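Side-chain contacts in Abbfa_003403 (Acinetobacter baumannii, PDB 4ZXH), which is a four-domain nonribosomal peptide synthetase that probably activates an amino acid, joins it to a carrier-bound acyl partner and releases the product through its thioesterase: residues A[71-76]-A[82-87]; A[28-33]-A[119-124]; A[177-182]-A[287-292]; A[59-64]-A[125-130]. One frame throughout, in Å; residues are numbered along the deposited sequence.

In the fold
All four contacts lie in the condensation domain. Along the chain, interaction 1 (71-76 with 82-87) is enclosed by both interaction 2 and interaction 4, whose segments alternate, while interaction 3 follows later. The hairpin of interaction 1 is central: its centre is about 12 Å from that of interaction 2, 16 Å from interaction 4 and 17 Å from interaction 3, and it touches all three. Segments 119-124 and 125-130 run on directly, so that one piece of chain meets helix 21-32 with its loop and helix 56-67 with its strand. Interactions 2 and 3 are farthest apart, about 24 Å between centres. The set thus connects the carrier-facing helix, the lipid-binding pocket and the loop 287-292.

Interaction 1 (A[71-76]-A[82-87]); sequences LRVSMP and IEQLIW
Residues 71-76 and 82-87 run antiparallel, their end-to-end directions 148° apart, with Ser74 and Leu85 as a hydrogen-bonded pair and Val73 and Ile86 as the non-hydrogen-bonded pair beside it. The Ser74-Leu85 pair is joined both ways, by Leu85 N to Ser74 O at 2.9 Å and by Ser74 N to Leu85 O at 3.1 Å. Further bonds, from Trp87 N to Arg72 O and from Glu83 N to Pro76 O, carry the ladder outward. On one face the Val73 CG2 methyl meets Ile86 CG1 at 4.0 Å, and Phe180 of helix 179-187 packs against Val73. Next to them Met75 and Gln84 lie side by side and point the same way; the Gln84 amide is engaged by Ala18 and Gln23. The other face holds Ser74, Leu85 and Pro76, the proline CG resting on Leu85 CG at 3.9 Å. Here Trp87 turns the edge of its indole to the serine, NE1 donating to Ser74 OG at 3.1 Å. That bond is nearly straight, 172° at the hydrogen, and the hydroxyl sits in the indole plane. Ser74 OG stands between its backbone N and carbonyl carbon (chi1 82°), the position from which it meets the indole N-H. At the end of the ladder Arg72 bends at chi3 and gives its NE to Trp87 O at 3.1 Å, the oxygen in the guanidinium plane, while NH1 bonds to Met65 O. Such alternation of faces and bonds is the pattern of a beta hairpin, and with strand 13-18 it makes a small antiparallel sheet in the condensation domain.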
# COMPACT_ATOMS: atom_id res chain seq x y z
N LEU A 71 -14.29 -35.78 -7.56
CA LEU A 71 -15.27 -35.28 -6.61
C LEU A 71 -15.01 -35.71 -5.16
O LEU A 71 -15.68 -35.24 -4.25
CB LEU A 71 -16.67 -35.73 -7.04
CG LEU A 71 -17.24 -35.02 -8.28
CD1 LEU A 71 -18.63 -35.50 -8.60
CD2 LEU A 71 -17.25 -33.51 -8.07
N ARG A 72 -14.05 -36.61 -4.95
CA ARG A 72 -13.70 -37.09 -3.62
C ARG A 72 -12.29 -36.62 -3.20
O ARG A 72 -11.62 -37.25 -2.38
CB ARG A 72 -13.81 -38.63 -3.57
CG ARG A 72 -15.19 -39.18 -3.99
CD ARG A 72 -15.38 -40.71 -3.85
NE ARG A 72 -14.34 -41.52 -4.50
CZ ARG A 72 -14.41 -42.00 -5.74
NH1 ARG A 72 -15.48 -41.77 -6.49
NH2 ARG A 72 -13.41 -42.72 -6.23
N VAL A 73 -11.86 -35.49 -3.75
CA VAL A 73 -10.51 -34.96 -3.51
C VAL A 73 -10.45 -33.91 -2.38
O VAL A 73 -11.38 -33.14 -2.19
CB VAL A 73 -9.96 -34.35 -4.82
CG1 VAL A 73 -8.87 -33.32 -4.57
CG2 VAL A 73 -9.47 -35.44 -5.75
N SER A 74 -9.36 -33.92 -1.62
CA SER A 74 -8.99 -32.81 -0.73
C SER A 74 -7.54 -32.42 -1.05
O SER A 74 -6.83 -33.19 -1.70
CB SER A 74 -9.16 -33.19 0.75
OG SER A 74 -8.07 -33.94 1.28
N MET A 75 -7.10 -31.24 -0.62
CA MET A 75 -5.78 -30.73 -0.99
C MET A 75 -5.00 -30.23 0.22
O MET A 75 -4.83 -29.03 0.41
CB MET A 75 -5.89 -29.61 -2.04
CG MET A 75 -6.55 -30.03 -3.36
SD MET A 75 -6.85 -28.69 -4.53
CE MET A 75 -7.99 -29.46 -5.64
N PRO A 76 -4.50 -31.16 1.03
CA PRO A 76 -3.80 -30.80 2.26
C PRO A 76 -2.35 -30.43 1.99
O PRO A 76 -1.82 -30.77 0.92
CB PRO A 76 -3.88 -32.08 3.07
CG PRO A 76 -3.78 -33.15 2.02
CD PRO A 76 -4.48 -32.61 0.79
N ILE A 82 2.32 -29.58 -1.46
CA ILE A 82 0.88 -29.71 -1.52
C ILE A 82 0.47 -30.98 -2.24
O ILE A 82 1.04 -31.32 -3.28
CB ILE A 82 0.27 -28.49 -2.21
CG1 ILE A 82 0.83 -27.21 -1.58
CG2 ILE A 82 -1.26 -28.50 -2.11
CD1 ILE A 82 0.69 -25.95 -2.44
N GLU A 83 -0.51 -31.69 -1.69
CA GLU A 83 -0.97 -32.96 -2.27
C GLU A 83 -2.46 -32.92 -2.66
O GLU A 83 -3.22 -32.08 -2.19
CB GLU A 83 -0.73 -34.11 -1.30
CG GLU A 83 0.69 -34.65 -1.27
CD GLU A 83 0.86 -35.82 -0.30
OE1 GLU A 83 0.21 -35.80 0.77
OE2 GLU A 83 1.62 -36.78 -0.61
N GLN A 84 -2.85 -33.82 -3.55
CA GLN A 84 -4.26 -34.17 -3.78
C GLN A 84 -4.51 -35.56 -3.23
O GLN A 84 -3.81 -36.51 -3.60
CB GLN A 84 -4.62 -34.19 -5.27
CG GLN A 84 -4.77 -32.85 -5.91
CD GLN A 84 -5.14 -32.96 -7.37
OE1 GLN A 84 -6.20 -32.50 -7.78
NE2 GLN A 84 -4.27 -33.57 -8.17
N LEU A 85 -5.50 -35.70 -2.36
CA LEU A 85 -5.87 -37.03 -1.90
C LEU A 85 -7.22 -37.45 -2.51
O LEU A 85 -8.18 -36.67 -2.49
CB LEU A 85 -5.96 -37.06 -0.38
CG LEU A 85 -4.80 -36.53 0.48
CD1 LEU A 85 -5.08 -36.81 1.95
CD2 LEU A 85 -3.45 -37.11 0.05
N ILE A 86 -7.28 -38.65 -3.07
CA ILE A 86 -8.57 -39.24 -3.45
C ILE A 86 -9.11 -40.10 -2.31
O ILE A 86 -8.58 -41.18 -2.03
CB ILE A 86 -8.47 -40.09 -4.73
CG1 ILE A 86 -8.15 -39.21 -5.95
CG2 ILE A 86 -9.78 -40.79 -4.97
CD1 ILE A 86 -7.72 -40.00 -7.16
N TRP A 87 -10.15 -39.62 -1.64
CA TRP A 87 -10.81 -40.37 -0.58
C TRP A 87 -11.73 -41.43 -1.16
O TRP A 87 -12.34 -41.21 -2.19
CB TRP A 87 -11.61 -39.43 0.32
CG TRP A 87 -10.77 -38.45 1.04
CD1 TRP A 87 -10.37 -37.23 0.60
CD2 TRP A 87 -10.20 -38.62 2.34
NE1 TRP A 87 -9.58 -36.61 1.55
CE2 TRP A 87 -9.46 -37.45 2.63
CE3 TRP A 87 -10.24 -39.64 3.30
CZ2 TRP A 87 -8.78 -37.27 3.83
CZ3 TRP A 87 -9.56 -39.46 4.48
CH2 TRP A 87 -8.84 -38.29 4.74

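Interaction 2 (A[28-33]-A[119-124]); sequences YIQRLE and FDLTQP. With PNS (4'-phosphopantetheine), chain B.
Gln30 swings its CG anti to its own backbone N (chi1 -160°), which sets CG beside Leu121, and the fold at chi2 (64°) turns the amide elsewhere; CB already faces the loop. The two side chains cross at about a right angle, Leu121 CD1 reaching Gln30 CB at 3.8 Å, while Gln30 CG also lies 3.9 Å from Phe119 O. Both ends of the amide are bonded beyond this contact: OE1 accepts from His146 NE2 and NE2 donates to Cys36 O, which would hold the carboxamide in one rotation. The next residue, Arg31, folded at chi2 and chi3, crosses Thr122 and brings NH1 near its CG2 methyl. The loop is shaped from within. Asp120 OD1 accepts from Thr122 N at 3.1 Å and from Thr122 OG1 at 2.9 Å, both donors arriving from the same face of the carboxylate, and a type I turn runs from Asp120 to Gln123. Arg31 NH1 remains 5.3 Å from Asp120 OD1, too distant for a salt bridge, though the opposite charges may attract weakly. Away from the loop, Ile29 CD1 comes within 3.8 Å of N36 of the phosphopantetheine, and Tyr28 packs on Ser1008 and Val1012 of the carrier domain. Helix 21-32 is therefore packed between the Asx turn at Asp120 and the carrier with its prosthetic arm. It lines the phosphopantetheine pocket through Ile29, and His146 is by sequence probably the first histidine of the HHxxxD motif; the contact thus backs the condensation site, probably on its acceptor side.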
# COMPACT_ATOMS: atom_id res chain seq x y z
N TYR A 28 -3.00 -21.53 -3.39
CA TYR A 28 -2.24 -20.58 -2.59
C TYR A 28 -3.08 -19.37 -2.16
O TYR A 28 -3.07 -18.98 -0.98
CB TYR A 28 -1.01 -20.11 -3.37
CG TYR A 28 -0.11 -19.18 -2.60
CD1 TYR A 28 0.74 -19.65 -1.61
CD2 TYR A 28 -0.10 -17.82 -2.88
CE1 TYR A 28 1.57 -18.78 -0.90
CE2 TYR A 28 0.72 -16.96 -2.18
CZ TYR A 28 1.56 -17.44 -1.19
OH TYR A 28 2.38 -16.55 -0.51
N ILE A 29 -3.80 -18.78 -3.10
CA ILE A 29 -4.60 -17.60 -2.79
C ILE A 29 -5.63 -17.92 -1.70
O ILE A 29 -5.83 -17.11 -0.78
CB ILE A 29 -5.28 -17.05 -4.07
CG1 ILE A 29 -4.20 -16.58 -5.04
CG2 ILE A 29 -6.21 -15.90 -3.74
CD1 ILE A 29 -4.71 -16.05 -6.34
N GLN A 30 -6.23 -19.11 -1.75
CA GLN A 30 -7.20 -19.50 -0.72
C GLN A 30 -6.57 -19.70 0.66
O GLN A 30 -7.23 -19.40 1.66
CB GLN A 30 -7.94 -20.78 -1.12
CG GLN A 30 -9.25 -20.97 -0.36
CD GLN A 30 -10.25 -19.87 -0.67
OE1 GLN A 30 -10.65 -19.69 -1.81
NE2 GLN A 30 -10.66 -19.13 0.35
N ARG A 31 -5.34 -20.21 0.74
CA ARG A 31 -4.63 -20.26 2.03
C ARG A 31 -4.27 -18.85 2.49
O ARG A 31 -4.34 -18.53 3.67
CB ARG A 31 -3.35 -21.11 1.97
CG ARG A 31 -3.61 -22.58 2.15
CD ARG A 31 -4.28 -22.86 3.48
NE ARG A 31 -3.31 -23.29 4.48
CZ ARG A 31 -2.99 -24.57 4.69
NH1 ARG A 31 -3.60 -25.50 3.98
NH2 ARG A 31 -2.09 -24.91 5.61
N LEU A 32 -3.87 -18.03 1.54
CA LEU A 32 -3.40 -16.69 1.85
C LEU A 32 -4.52 -15.86 2.47
O LEU A 32 -4.31 -15.14 3.44
CB LEU A 32 -2.86 -16.04 0.60
CG LEU A 32 -2.01 -14.80 0.79
CD1 LEU A 32 -0.76 -15.17 1.60
CD2 LEU A 32 -1.65 -14.28 -0.58
N GLU A 33 -5.72 -15.97 1.92
CA GLU A 33 -6.87 -15.25 2.46
C GLU A 33 -8.05 -16.21 2.65
O GLU A 33 -8.82 -16.42 1.73
CB GLU A 33 -7.24 -14.08 1.55
CG GLU A 33 -8.42 -13.27 2.02
CD GLU A 33 -8.38 -13.03 3.51
OE1 GLU A 33 -7.47 -12.30 3.99
OE2 GLU A 33 -9.24 -13.62 4.21
N PHE A 119 -14.32 -22.16 1.23
CA PHE A 119 -13.91 -23.55 1.39
C PHE A 119 -12.58 -23.65 2.14
O PHE A 119 -11.74 -22.77 2.03
CB PHE A 119 -13.75 -24.25 0.03
CG PHE A 119 -15.05 -24.48 -0.70
CD1 PHE A 119 -15.70 -25.71 -0.61
CD2 PHE A 119 -15.59 -23.50 -1.52
CE1 PHE A 119 -16.87 -25.94 -1.29
CE2 PHE A 119 -16.76 -23.72 -2.20
CZ PHE A 119 -17.41 -24.94 -2.09
N ASP A 120 -12.40 -24.73 2.89
CA ASP A 120 -11.09 -25.15 3.38
C ASP A 120 -10.61 -26.26 2.45
O ASP A 120 -11.13 -27.38 2.48
CB ASP A 120 -11.19 -25.64 4.82
CG ASP A 120 -9.83 -26.01 5.42
OD1 ASP A 120 -8.83 -26.21 4.68
OD2 ASP A 120 -9.77 -26.09 6.67
N LEU A 121 -9.63 -25.95 1.61
CA LEU A 121 -9.28 -26.88 0.55
C LEU A 121 -8.63 -28.15 1.10
O LEU A 121 -8.46 -29.12 0.38
CB LEU A 121 -8.37 -26.21 -0.47
CG LEU A 121 -8.98 -25.01 -1.19
CD1 LEU A 121 -8.02 -24.46 -2.23
CD2 LEU A 121 -10.30 -25.38 -1.83
N THR A 122 -8.27 -28.15 2.38
CA THR A 122 -7.62 -29.32 2.96
C THR A 122 -8.61 -30.36 3.50
O THR A 122 -8.24 -31.48 3.86
CB THR A 122 -6.69 -28.91 4.09
OG1 THR A 122 -7.45 -28.67 5.27
CG2 THR A 122 -5.96 -27.64 3.71
N GLN A 123 -9.89 -29.98 3.54
CA GLN A 123 -10.94 -30.82 4.08
C GLN A 123 -12.03 -31.03 3.02
O GLN A 123 -12.64 -30.06 2.56
CB GLN A 123 -11.52 -30.17 5.35
CG GLN A 123 -11.95 -31.14 6.47
CD GLN A 123 -10.83 -32.08 6.93
OE1 GLN A 123 -11.05 -33.28 7.15
NE2 GLN A 123 -9.62 -31.54 7.10
N PRO A 124 -12.28 -32.29 2.62
CA PRO A 124 -13.27 -32.63 1.59
C PRO A 124 -14.68 -32.55 2.14
O PRO A 124 -14.84 -32.75 3.33
CB PRO A 124 -12.92 -34.07 1.22
CG PRO A 124 -12.40 -34.63 2.48
CD PRO A 124 -11.69 -33.51 3.21
O23 PNS B . 3.59 -14.67 -5.11
P24 PNS B . 3.82 -16.12 -5.45
O25 PNS B . 5.18 -16.53 -5.93
O27 PNS B . 2.76 -16.44 -6.62
C28 PNS B . 1.37 -16.19 -6.43
C29 PNS B . 0.61 -16.64 -7.67
C30 PNS B . 0.95 -18.13 -7.83
C31 PNS B . 1.08 -15.84 -8.88
C32 PNS B . -0.89 -16.40 -7.46
O33 PNS B . -1.04 -15.07 -6.93
C34 PNS B . -1.65 -16.57 -8.77
O35 PNS B . -1.67 -17.64 -9.37
N36 PNS B . -2.31 -15.53 -9.26
C37 PNS B . -3.06 -15.60 -10.50
C38 PNS B . -4.52 -15.27 -10.18
C39 PNS B . -5.42 -16.03 -11.10
O40 PNS B . -5.15 -17.17 -11.44
N41 PNS B . -6.49 -15.35 -11.48
C42 PNS B . -7.56 -15.79 -12.35
C43 PNS B . -8.26 -14.48 -12.65
S44 PNS B . -7.66 -13.89 -14.23

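Interaction 3 (A[177-182]-A[287-292]); sequences GIEFVQ and ERSLRN
Glu179 and Leu290 form the firmer half of this small contact, in which only 93 Å² is buried between the two segments. Glu179 CG, the aliphatic part of the acid, meets the Leu290 CD2 methyl at 4.1 Å, the two side chains crossing at about a right angle. Leu290 is buried and packs on Phe297 as well, while its CD2 methyl meets the glutamate. The Glu179 side chain runs out with CG opposite the backbone N (chi1 179°) and bends at chi2 (75°), which carries the carboxylate past the leucine to the side of Ser289. In the fold, this joins segment 177-182, on helix 179-187, to the 3-10 turn at 288-290, probably linking the N-terminal lobe of the condensation domain to a loop of its C-terminal lobe; Asn176 adds a backbone bond to Asn292 nearby. The loose side lies at Ser289. Its OG stands 4.1 Å from Glu179 OE2, beyond hydrogen-bonding distance, and Ser289 is exposed to solvent. Polar ends here meet at arm's length, whereas the hydrocarbon parts carry the touch. Inside the turn itself Leu290 N bonds to Glu287 O at 2.9 Å, and the Leu290 carbonyl is held by Arg285 NH1. Behind the helix, Phe180 turns its ring away from this loop and packs against Leu70 and Gln84.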
# COMPACT_ATOMS: atom_id res chain seq x y z
N GLY A 177 -12.92 -38.76 -15.03
CA GLY A 177 -12.78 -38.11 -13.74
C GLY A 177 -11.55 -38.61 -12.99
O GLY A 177 -11.46 -38.40 -11.78
N ILE A 178 -10.62 -39.26 -13.70
CA ILE A 178 -9.39 -39.78 -13.10
C ILE A 178 -8.09 -39.31 -13.81
O ILE A 178 -6.98 -39.45 -13.28
CB ILE A 178 -9.40 -41.33 -13.06
CG1 ILE A 178 -8.30 -41.88 -12.13
CG2 ILE A 178 -9.25 -41.90 -14.44
CD1 ILE A 178 -8.36 -41.34 -10.70
N GLU A 179 -8.22 -38.73 -15.01
CA GLU A 179 -7.05 -38.32 -15.77
C GLU A 179 -6.27 -37.16 -15.13
O GLU A 179 -5.06 -37.09 -15.26
CB GLU A 179 -7.46 -37.94 -17.20
CG GLU A 179 -6.30 -37.46 -18.08
CD GLU A 179 -5.39 -38.60 -18.55
OE1 GLU A 179 -5.81 -39.79 -18.49
OE2 GLU A 179 -4.25 -38.29 -18.99
N PHE A 180 -6.96 -36.25 -14.43
CA PHE A 180 -6.31 -35.08 -13.81
C PHE A 180 -5.08 -35.45 -12.98
O PHE A 180 -4.11 -34.71 -12.90
CB PHE A 180 -7.30 -34.31 -12.92
CG PHE A 180 -7.72 -35.07 -11.68
CD1 PHE A 180 -8.63 -36.13 -11.76
CD2 PHE A 180 -7.20 -34.74 -10.43
CE1 PHE A 180 -9.02 -36.84 -10.62
CE2 PHE A 180 -7.58 -35.43 -9.28
CZ PHE A 180 -8.49 -36.48 -9.38
N VAL A 181 -5.15 -36.61 -12.36
CA VAL A 181 -4.07 -37.11 -11.55
C VAL A 181 -2.85 -37.49 -12.38
O VAL A 181 -1.73 -37.12 -12.02
CB VAL A 181 -4.57 -38.32 -10.72
CG1 VAL A 181 -3.48 -39.36 -10.55
CG2 VAL A 181 -5.09 -37.82 -9.37
N GLN A 182 -3.05 -38.20 -13.48
CA GLN A 182 -1.93 -38.56 -14.34
C GLN A 182 -1.27 -37.29 -14.86
O GLN A 182 -0.05 -37.15 -14.82
CB GLN A 182 -2.38 -39.45 -15.50
CG GLN A 182 -1.22 -40.13 -16.22
CD GLN A 182 -1.67 -41.14 -17.27
OE1 GLN A 182 -2.87 -41.37 -17.45
NE2 GLN A 182 -0.70 -41.75 -17.95
N GLU A 287 -3.85 -31.15 -25.87
CA GLU A 287 -3.94 -32.58 -26.15
C GLU A 287 -5.41 -33.04 -26.20
O GLU A 287 -6.17 -32.79 -25.26
CB GLU A 287 -3.16 -33.40 -25.11
N ARG A 288 -5.80 -33.70 -27.29
CA ARG A 288 -7.18 -34.18 -27.47
C ARG A 288 -7.58 -35.13 -26.34
O ARG A 288 -8.76 -35.23 -25.97
CB ARG A 288 -7.34 -34.87 -28.84
N SER A 289 -6.59 -35.82 -25.78
CA SER A 289 -6.77 -36.66 -24.61
C SER A 289 -7.45 -35.97 -23.42
O SER A 289 -8.05 -36.64 -22.57
CB SER A 289 -5.40 -37.20 -24.18
OG SER A 289 -5.44 -37.67 -22.84
N LEU A 290 -7.37 -34.65 -23.36
CA LEU A 290 -7.86 -33.89 -22.22
C LEU A 290 -9.23 -33.24 -22.40
O LEU A 290 -9.70 -32.53 -21.50
CB LEU A 290 -6.88 -32.78 -21.86
CG LEU A 290 -5.51 -33.23 -21.36
CD1 LEU A 290 -4.61 -32.02 -21.24
CD2 LEU A 290 -5.67 -33.95 -20.04
N ARG A 291 -9.85 -33.47 -23.55
CA ARG A 291 -11.13 -32.83 -23.87
C ARG A 291 -12.30 -33.27 -22.98
O ARG A 291 -13.20 -32.49 -22.68
CB ARG A 291 -11.48 -33.09 -25.33
CG ARG A 291 -10.48 -32.53 -26.28
CD ARG A 291 -10.36 -31.04 -26.07
NE ARG A 291 -9.38 -30.46 -26.98
CZ ARG A 291 -9.65 -30.10 -28.22
NH1 ARG A 291 -10.88 -30.27 -28.71
NH2 ARG A 291 -8.69 -29.58 -28.98
N ASN A 292 -12.29 -34.53 -22.56
CA ASN A 292 -13.37 -35.08 -21.75
C ASN A 292 -13.00 -35.15 -20.27
O ASN A 292 -13.77 -35.67 -19.45
CB ASN A 292 -13.74 -36.47 -22.26
CG ASN A 292 -12.61 -37.48 -22.09
OD1 ASN A 292 -11.42 -37.12 -22.13
ND2 ASN A 292 -12.97 -38.75 -21.90

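Interaction 4 (A[59-64]-A[125-130]); sequences EILEAV and PLWRIH. With PX4 (1,2-dimyristoyl-sn-glycero-3-phosphocholine), chain C.
Helix 56-67 and strand 127-135 supply part of the lining of a pocket that holds a bound phosphatidylcholine, with Leu61 and Trp127 among its residues. Leu61 CD1 approaches the indole at its edge, near the ring plane, and lies 4.0 Å from Trp127 CH2. The same methyl is 3.6 Å from lipid carbon C18 and more loosely placed, at 4.5 Å, against Ile129 CD1. Trp127 sends its ring from a CG set between backbone N and carbonyl carbon (chi1 51°), which turns the benzene half to the helix and to the acyl chain; CE3 comes within 3.6 Å of the chain's terminal carbon C22. The pyrrole N-H is spent on Leu71 O, fixing how the indole is turned, and Pro125 CB sits above one face, near the rim. Beyond, Ile129 CD1 touches C13 of the same chain, and Ile94 packs on both Leu61 and Ile129. Every touch between helix and strand is hydrocarbon on hydrocarbon, so dispersion and exclusion of water probably supply the attraction, with little directional demand, consistent with the acyl chain seen bound there.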
# COMPACT_ATOMS: atom_id res chain seq x y z
N GLU A 59 -29.99 -41.05 -5.53
CA GLU A 59 -29.42 -42.16 -6.30
C GLU A 59 -28.37 -41.69 -7.33
O GLU A 59 -27.33 -42.32 -7.51
CB GLU A 59 -30.50 -42.96 -7.04
CG GLU A 59 -31.60 -43.51 -6.17
CD GLU A 59 -32.59 -44.37 -6.97
OE1 GLU A 59 -32.40 -44.52 -8.20
OE2 GLU A 59 -33.57 -44.87 -6.37
N ILE A 60 -28.67 -40.59 -8.00
CA ILE A 60 -27.81 -40.09 -9.06
C ILE A 60 -26.57 -39.43 -8.46
O ILE A 60 -25.46 -39.65 -8.94
CB ILE A 60 -28.57 -39.10 -9.97
CG1 ILE A 60 -29.60 -39.85 -10.81
CG2 ILE A 60 -27.61 -38.33 -10.87
CD1 ILE A 60 -30.71 -38.96 -11.36
N LEU A 61 -26.77 -38.63 -7.41
CA LEU A 61 -25.67 -38.10 -6.61
C LEU A 61 -24.64 -39.17 -6.24
O LEU A 61 -23.45 -39.01 -6.50
CB LEU A 61 -26.21 -37.45 -5.33
CG LEU A 61 -25.11 -36.98 -4.38
CD1 LEU A 61 -24.27 -35.93 -5.04
CD2 LEU A 61 -25.67 -36.47 -3.07
N GLU A 62 -25.11 -40.26 -5.64
CA GLU A 62 -24.24 -41.35 -5.22
C GLU A 62 -23.51 -42.00 -6.39
O GLU A 62 -22.37 -42.45 -6.23
CB GLU A 62 -25.04 -42.41 -4.46
CG GLU A 62 -25.23 -42.08 -2.98
CD GLU A 62 -26.12 -43.09 -2.26
OE1 GLU A 62 -26.83 -43.87 -2.92
OE2 GLU A 62 -26.11 -43.09 -1.01
N ALA A 63 -24.16 -42.05 -7.55
CA ALA A 63 -23.58 -42.68 -8.74
C ALA A 63 -22.49 -41.80 -9.34
O ALA A 63 -21.45 -42.29 -9.80
CB ALA A 63 -24.65 -42.96 -9.76
N VAL A 64 -22.74 -40.49 -9.34
CA VAL A 64 -21.80 -39.54 -9.88
C VAL A 64 -20.53 -39.50 -9.02
O VAL A 64 -19.42 -39.63 -9.55
CB VAL A 64 -22.41 -38.13 -9.99
CG1 VAL A 64 -21.31 -37.12 -10.18
CG2 VAL A 64 -23.35 -38.07 -11.16
N PRO A 125 -15.68 -32.30 1.28
CA PRO A 125 -15.55 -32.13 -0.18
C PRO A 125 -15.22 -30.69 -0.56
O PRO A 125 -15.42 -29.81 0.26
CB PRO A 125 -16.94 -32.53 -0.69
CG PRO A 125 -17.87 -32.21 0.45
CD PRO A 125 -17.09 -32.36 1.72
N LEU A 126 -14.72 -30.46 -1.78
CA LEU A 126 -14.44 -29.09 -2.23
C LEU A 126 -15.57 -28.58 -3.13
O LEU A 126 -15.34 -27.81 -4.07
CB LEU A 126 -13.12 -28.99 -2.96
CG LEU A 126 -11.85 -29.55 -2.32
CD1 LEU A 126 -10.66 -28.86 -2.87
CD2 LEU A 126 -11.87 -29.51 -0.81
N TRP A 127 -16.78 -29.02 -2.84
CA TRP A 127 -17.96 -28.58 -3.55
C TRP A 127 -19.16 -28.71 -2.63
O TRP A 127 -19.11 -29.45 -1.64
CB TRP A 127 -18.15 -29.40 -4.83
CG TRP A 127 -18.10 -30.87 -4.60
CD1 TRP A 127 -16.98 -31.65 -4.52
CD2 TRP A 127 -19.22 -31.75 -4.46
NE1 TRP A 127 -17.34 -32.97 -4.31
CE2 TRP A 127 -18.71 -33.06 -4.28
CE3 TRP A 127 -20.60 -31.57 -4.47
CZ2 TRP A 127 -19.54 -34.17 -4.11
CZ3 TRP A 127 -21.44 -32.68 -4.31
CH2 TRP A 127 -20.90 -33.96 -4.12
N ARG A 128 -20.22 -27.95 -2.92
CA ARG A 128 -21.45 -27.94 -2.12
C ARG A 128 -22.66 -27.81 -3.02
O ARG A 128 -22.58 -27.27 -4.13
CB ARG A 128 -21.48 -26.79 -1.14
CG ARG A 128 -20.31 -26.71 -0.21
CD ARG A 128 -20.64 -25.70 0.86
NE ARG A 128 -20.90 -24.37 0.33
CZ ARG A 128 -20.01 -23.38 0.36
NH1 ARG A 128 -18.81 -23.60 0.89
NH2 ARG A 128 -20.31 -22.17 -0.10
N ILE A 129 -23.80 -28.27 -2.51
CA ILE A 129 -25.07 -28.05 -3.16
C ILE A 129 -25.99 -27.33 -2.20
O ILE A 129 -26.20 -27.80 -1.08
CB ILE A 129 -25.72 -29.37 -3.59
CG1 ILE A 129 -24.82 -30.11 -4.56
CG2 ILE A 129 -27.09 -29.10 -4.19
CD1 ILE A 129 -25.16 -31.56 -4.72
N HIS A 130 -26.53 -26.19 -2.63
CA HIS A 130 -27.44 -25.41 -1.78
C HIS A 130 -28.85 -25.49 -2.34
O HIS A 130 -29.07 -25.07 -3.47
CB HIS A 130 -27.00 -23.95 -1.70
CG HIS A 130 -25.72 -23.72 -0.96
ND1 HIS A 130 -25.68 -23.41 0.38
CD2 HIS A 130 -24.43 -23.70 -1.38
CE1 HIS A 130 -24.42 -23.23 0.76
NE2 HIS A 130 -23.64 -23.41 -0.29
O1 PX4 C . -36.79 -34.02 1.10
O2 PX4 C . -38.66 -32.48 0.12
P1 PX4 C . -37.71 -33.64 -0.04
O3 PX4 C . -38.54 -34.93 -0.55
C1 PX4 C . -38.95 -36.01 0.29
C2 PX4 C . -39.93 -36.89 -0.50
N1 PX4 C . -40.24 -38.16 0.18
C3 PX4 C . -40.35 -37.97 1.64
C4 PX4 C . -41.53 -38.67 -0.33
C5 PX4 C . -39.20 -39.16 -0.12
O4 PX4 C . -36.81 -33.38 -1.36
C6 PX4 C . -36.86 -32.18 -2.15
C7 PX4 C . -35.49 -31.97 -2.78
C8 PX4 C . -34.49 -32.55 -1.78
O5 PX4 C . -33.16 -32.41 -2.26
C9 PX4 C . -32.14 -33.41 -1.96
O6 PX4 C . -32.44 -34.46 -1.44
C10 PX4 C . -30.70 -33.13 -2.32
C11 PX4 C . -30.29 -33.89 -3.57
C12 PX4 C . -29.80 -32.91 -4.62
C13 PX4 C . -28.64 -33.53 -5.39
C14 PX4 C . -28.94 -33.54 -6.88
C15 PX4 C . -27.99 -34.51 -7.56
C16 PX4 C . -27.19 -33.79 -8.63
C17 PX4 C . -26.06 -34.67 -9.13
C18 PX4 C . -24.80 -34.44 -8.29
C19 PX4 C . -23.76 -33.61 -9.03
C20 PX4 C . -22.80 -32.97 -8.03
C21 PX4 C . -21.68 -32.22 -8.76
C22 PX4 C . -21.14 -31.05 -7.96
O7 PX4 C . -35.38 -32.65 -4.04
C23 PX4 C . -34.82 -31.82 -5.11
O8 PX4 C . -34.96 -30.61 -5.01
C24 PX4 C . -34.06 -32.43 -6.29
C25 PX4 C . -33.55 -31.44 -7.35
C26 PX4 C . -32.64 -32.11 -8.40
C27 PX4 C . -32.04 -31.11 -9.41
C28 PX4 C . -31.17 -31.75 -10.50
C29 PX4 C . -30.58 -30.75 -11.50
C30 PX4 C . -29.76 -31.41 -12.62
C31 PX4 C . -28.58 -30.59 -13.19
C32 PX4 C . -27.36 -30.65 -12.25
C33 PX4 C . -26.00 -30.32 -12.87
C34 PX4 C . -24.97 -29.93 -11.80
C35 PX4 C . -23.51 -30.27 -12.12
C36 PX4 C . -22.63 -29.04 -12.14